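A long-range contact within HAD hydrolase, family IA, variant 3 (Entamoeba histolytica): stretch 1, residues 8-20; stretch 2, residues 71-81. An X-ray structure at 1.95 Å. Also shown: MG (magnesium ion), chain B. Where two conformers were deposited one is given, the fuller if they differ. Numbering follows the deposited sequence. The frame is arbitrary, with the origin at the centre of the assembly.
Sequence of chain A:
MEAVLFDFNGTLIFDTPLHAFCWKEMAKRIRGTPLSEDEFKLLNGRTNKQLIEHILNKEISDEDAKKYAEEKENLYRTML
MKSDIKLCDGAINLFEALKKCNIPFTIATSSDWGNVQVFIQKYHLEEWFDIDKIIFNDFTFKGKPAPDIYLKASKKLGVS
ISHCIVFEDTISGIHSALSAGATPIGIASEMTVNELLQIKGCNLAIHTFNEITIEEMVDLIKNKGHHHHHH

Stretch 1, residues 8-20: FNGTLIFDTPLHA
Stretch 2 71-81: EKENLYRTMLM

Stretch 1 runs as loop and turn from Phe8 to Asp15 and enters a helix at Thr16 that continues beyond Ala20; stretch 2 is helical throughout, part of a longer helix. The loop is anchored by Phe8 O, which accepts from Leu12 N at 2.8 Å and Thr11 N at 3.1 Å, and it turns at Gly10, whose phi/psi of 82/-9 favours glycine. Ile13 is extended (-130/143), Asp15 sits at -104/9 in the N-cap position without a side-chain capping bond, and residues 16-20 keep phi near -60° and psi near -43°. The first helical turn is set by His19 N to Asp15 O, 3.0 Å. In stretch 2 the i to i-4 ladder includes Tyr76 N to Lys72 O at 2.9 Å and Leu80 N to Tyr76 O at 2.8 Å. The helix axes approach to 10.1 Å with N-to-C directions 133° apart, and the register is fixed by His19 CA and Tyr76 CA, 6.6 Å apart. Together the stretches bury 400 Å².

Three residues, Leu18, Tyr76 and His19, cover the most surface. Leu18 points its CB toward stretch 2 and adopts chi1 t, chi2 p. Its CG lies 4.0 Å from Tyr76 CD1, its CD1 3.6 Å from Met79 CB, and its CD2 4.0 Å from Leu80 CB, so one branched side chain meets three residues of the helix in apolar contact. Met79 is m at all three chi angles; Leu80 is t, p. Ile13 (chi1 p, chi2 t) extends this apolar patch, with Ile13 CD1 4.2 Å from Leu80 CD1.

Tyr76 (chi1 164°, chi2 79°) starts sideways, but its end comes nearer stretch 1. Its ring forms an offset stack with the His19 ring: centroids are 4.0 Å apart, planes are inclined by 17°, and His19 CE1 lies 3.2 Å from Tyr76 CE1. The small tilt lets the two flat surfaces overlap. Beyond the ring, Tyr76 OH donates to Asp15 OD2 at 2.5 Å, a short bond to a carboxylate. Asp15 (chi1 p, chi2 -20°) gathers further donors at that same oxygen: Asn9 ND2 to Asp15 OD2 is 2.7 Å, and His19 NE2 to Asp15 OD2 is 2.9 Å. Asn9 ND2 also comes within 3.3 Å of Tyr76 OH, but the angle is too poor for a hydrogen bond.

His19 (chi1 -73°, chi2 -71°) combines this stack with bonds at both ring nitrogens. While NE2 donates to Asp15, His19 ND1 accepts from Lys72 NZ at 2.8 Å, with the ammonium near the imidazole plane, where the nitrogen lone pair lies. Lys72 reaches it with chi1 t, chi2 -92°, chi3 t and chi4 t. Lys72 NZ also makes a salt bridge to Glu73 OE1 at 3.0 Å, Glu73 being m, m with chi3 11°. Histidine thus links the lysine to the aspartate.

At the start of the loop, Asn9 O binds MG at 2.1 Å, alongside two waters and three atoms elsewhere in the structure.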

# COMPACT_ATOMS: atom_id res chain seq x y z
N PHE A 8 -0.64 -0.35 3.06
CA PHE A 8 -0.62 0.96 3.71
C PHE A 8 -0.88 2.10 2.74
O PHE A 8 -1.95 2.72 2.81
CB PHE A 8 0.67 1.16 4.50
CG PHE A 8 0.58 2.32 5.45
CD1 PHE A 8 -0.02 2.17 6.69
CD2 PHE A 8 1.01 3.58 5.06
CE1 PHE A 8 -0.15 3.24 7.55
CE2 PHE A 8 0.90 4.66 5.92
CZ PHE A 8 0.31 4.48 7.16
N ASN A 9 0.05 2.39 1.82
CA ASN A 9 -0.11 3.52 0.90
C ASN A 9 -1.30 3.30 -0.03
O ASN A 9 -1.39 2.29 -0.73
CB ASN A 9 1.16 3.69 0.07
CG ASN A 9 2.38 3.87 0.95
OD1 ASN A 9 3.17 2.94 1.16
ND2 ASN A 9 2.51 5.06 1.51
N GLY A 10 -2.20 4.28 -0.07
CA GLY A 10 -3.38 4.20 -0.91
C GLY A 10 -4.51 3.39 -0.32
O GLY A 10 -5.61 3.42 -0.85
N THR A 11 -4.26 2.70 0.78
CA THR A 11 -5.23 1.84 1.44
C THR A 11 -5.56 2.35 2.83
O THR A 11 -6.73 2.66 3.11
CB THR A 11 -4.68 0.39 1.48
OG1 THR A 11 -4.58 -0.13 0.14
CG2 THR A 11 -5.58 -0.52 2.31
N LEU A 12 -4.57 2.45 3.73
CA LEU A 12 -4.80 3.02 5.05
C LEU A 12 -4.66 4.53 5.09
O LEU A 12 -5.27 5.18 5.95
CB LEU A 12 -3.84 2.39 6.07
CG LEU A 12 -4.26 1.00 6.56
CD1 LEU A 12 -3.20 0.37 7.45
CD2 LEU A 12 -5.63 1.05 7.31
N ILE A 13 -3.88 5.12 4.19
CA ILE A 13 -3.87 6.57 3.98
C ILE A 13 -4.03 6.85 2.49
O ILE A 13 -3.51 6.12 1.65
CB ILE A 13 -2.59 7.23 4.54
CG1 ILE A 13 -1.31 6.70 3.85
CG2 ILE A 13 -2.48 7.04 6.06
CD1 ILE A 13 -0.03 7.53 4.26
N PHE A 14 -4.78 7.91 2.15
CA PHE A 14 -5.01 8.23 0.74
C PHE A 14 -3.93 9.23 0.32
O PHE A 14 -4.16 10.43 0.22
CB PHE A 14 -6.42 8.76 0.51
CG PHE A 14 -7.51 7.70 0.61
CD1 PHE A 14 -7.28 6.48 1.25
CD2 PHE A 14 -8.77 7.92 0.05
CE1 PHE A 14 -8.28 5.51 1.35
CE2 PHE A 14 -9.78 6.95 0.14
CZ PHE A 14 -9.54 5.75 0.80
N ASP A 15 -2.72 8.71 0.10
CA ASP A 15 -1.55 9.56 -0.17
C ASP A 15 -1.15 9.57 -1.63
O ASP A 15 -0.11 10.13 -1.98
CB ASP A 15 -0.36 9.13 0.70
CG ASP A 15 0.08 7.68 0.44
OD1 ASP A 15 -0.72 6.88 -0.11
OD2 ASP A 15 1.23 7.34 0.78
N THR A 16 -1.95 8.99 -2.53
CA THR A 16 -1.57 9.05 -3.93
C THR A 16 -1.40 10.48 -4.45
O THR A 16 -0.39 10.74 -5.13
CB THR A 16 -2.56 8.26 -4.78
OG1 THR A 16 -2.53 6.89 -4.35
CG2 THR A 16 -2.17 8.35 -6.28
N PRO A 17 -2.29 11.44 -4.16
CA PRO A 17 -2.04 12.81 -4.65
C PRO A 17 -0.72 13.38 -4.18
O PRO A 17 -0.02 14.05 -4.96
CB PRO A 17 -3.24 13.60 -4.11
CG PRO A 17 -4.36 12.58 -4.03
CD PRO A 17 -3.61 11.34 -3.50
N LEU A 18 -0.33 13.09 -2.94
CA LEU A 18 0.96 13.56 -2.45
C LEU A 18 2.12 12.93 -3.21
O LEU A 18 3.09 13.61 -3.56
CB LEU A 18 1.07 13.27 -0.95
CG LEU A 18 2.34 13.80 -0.30
CD1 LEU A 18 2.61 15.26 -0.74
CD2 LEU A 18 2.20 13.73 1.24
N HIS A 19 2.05 11.61 -3.49
CA HIS A 19 3.08 11.00 -4.33
C HIS A 19 3.15 11.68 -5.70
O HIS A 19 4.24 11.93 -6.22
CB HIS A 19 2.84 9.49 -4.49
CG HIS A 19 3.14 8.70 -3.26
ND1 HIS A 19 4.43 8.51 -2.80
CD2 HIS A 19 2.33 8.10 -2.35
CE1 HIS A 19 4.40 7.81 -1.68
NE2 HIS A 19 3.14 7.55 -1.38
N ALA A 20 1.98 11.99 -6.29
CA ALA A 20 1.96 12.68 -7.58
C ALA A 20 2.65 14.04 -7.50
O ALA A 20 3.45 14.38 -8.38
CB ALA A 20 0.52 12.85 -8.06
N GLU A 71 15.89 10.86 -3.02
CA GLU A 71 15.53 12.28 -3.04
C GLU A 71 14.02 12.46 -3.12
O GLU A 71 13.46 13.34 -2.45
CB GLU A 71 16.19 13.00 -4.22
CG GLU A 71 17.70 13.11 -4.14
CD GLU A 71 18.31 14.01 -5.21
OE1 GLU A 71 17.56 14.65 -5.99
OE2 GLU A 71 19.56 14.08 -5.27
N LYS A 72 13.34 11.68 -3.97
CA LYS A 72 11.88 11.78 -4.02
C LYS A 72 11.25 11.36 -2.70
O LYS A 72 10.29 11.99 -2.23
CB LYS A 72 11.32 10.94 -5.18
CG LYS A 72 9.77 10.91 -5.19
CD LYS A 72 9.19 9.73 -4.41
CE LYS A 72 7.66 9.88 -4.24
NZ LYS A 72 7.11 8.66 -3.57
N GLU A 73 11.75 10.29 -2.08
CA GLU A 73 11.14 9.83 -0.85
C GLU A 73 11.40 10.77 0.31
O GLU A 73 10.53 10.93 1.18
CB GLU A 73 11.60 8.40 -0.50
CG GLU A 73 11.17 7.35 -1.53
CD GLU A 73 9.64 7.15 -1.73
OE1 GLU A 73 8.79 7.93 -1.24
OE2 GLU A 73 9.28 6.18 -2.42
N ASN A 74 12.56 11.43 0.34
CA ASN A 74 12.79 12.47 1.33
C ASN A 74 11.77 13.60 1.19
O ASN A 74 11.25 14.11 2.19
CB ASN A 74 14.22 12.99 1.21
CG ASN A 74 14.46 14.19 2.08
OD1 ASN A 74 14.86 15.25 1.60
ND2 ASN A 74 14.20 14.04 3.37
N LEU A 75 11.48 14.02 -0.05
CA LEU A 75 10.45 15.05 -0.25
C LEU A 75 9.09 14.54 0.23
O LEU A 75 8.38 15.24 0.97
CB LEU A 75 10.41 15.47 -1.72
CG LEU A 75 9.32 16.47 -2.20
CD1 LEU A 75 9.26 17.74 -1.35
CD2 LEU A 75 9.53 16.86 -3.69
N TYR A 76 8.73 13.32 -0.14
CA TYR A 76 7.46 12.74 0.28
C TYR A 76 7.32 12.68 1.80
O TYR A 76 6.29 13.09 2.36
CB TYR A 76 7.30 11.35 -0.34
CG TYR A 76 6.23 10.51 0.31
CD1 TYR A 76 4.89 10.71 -0.00
CD2 TYR A 76 6.56 9.52 1.23
CE1 TYR A 76 3.89 9.94 0.62
CE2 TYR A 76 5.57 8.73 1.84
CZ TYR A 76 4.22 8.97 1.51
OH TYR A 76 3.22 8.22 2.08
N ARG A 77 8.35 12.16 2.49
CA ARG A 77 8.28 12.03 3.95
C ARG A 77 8.09 13.37 4.62
O ARG A 77 7.35 13.48 5.60
CB ARG A 77 9.57 11.42 4.50
CG ARG A 77 9.73 10.00 4.24
CD ARG A 77 11.12 9.58 4.62
NE ARG A 77 11.58 8.59 3.68
CZ ARG A 77 12.83 8.49 3.25
NH1 ARG A 77 13.13 7.54 2.38
NH2 ARG A 77 13.76 9.32 3.70
N THR A 78 8.79 14.39 4.13
CA THR A 78 8.70 15.72 4.70
C THR A 78 7.30 16.29 4.52
O THR A 78 6.70 16.83 5.47
CB THR A 78 9.75 16.61 4.05
OG1 THR A 78 11.04 16.07 4.35
CG2 THR A 78 9.67 18.02 4.57
N MET A 79 6.75 16.15 3.32
CA MET A 79 5.39 16.63 3.04
C MET A 79 4.34 15.85 3.85
O MET A 79 3.42 16.45 4.43
CB MET A 79 5.10 16.52 1.55
CG MET A 79 6.03 17.40 0.68
SD MET A 79 5.75 19.20 0.85
CE MET A 79 3.97 19.27 0.54
N LEU A 80 4.46 14.52 3.87
CA LEU A 80 3.54 13.69 4.63
C LEU A 80 3.51 14.08 6.11
O LEU A 80 2.43 14.23 6.70
CB LEU A 80 3.89 12.20 4.48
CG LEU A 80 2.90 11.31 5.27
CD1 LEU A 80 1.51 11.42 4.57
CD2 LEU A 80 3.35 9.88 5.29
N MET A 81 4.69 14.27 6.71
CA MET A 81 4.75 14.64 8.13
C MET A 81 4.02 15.94 8.40
O MET A 81 3.34 16.08 9.43
CB MET A 81 6.20 14.74 8.59
CG MET A 81 6.72 13.49 9.25
SD MET A 81 5.88 13.18 10.81
CE MET A 81 6.96 11.93 11.49
MG MG B . -1.13 0.58 -1.95
O HOH W 1 -0.83 -1.23 -3.02
O HOH W 2 -0.91 2.11 -3.53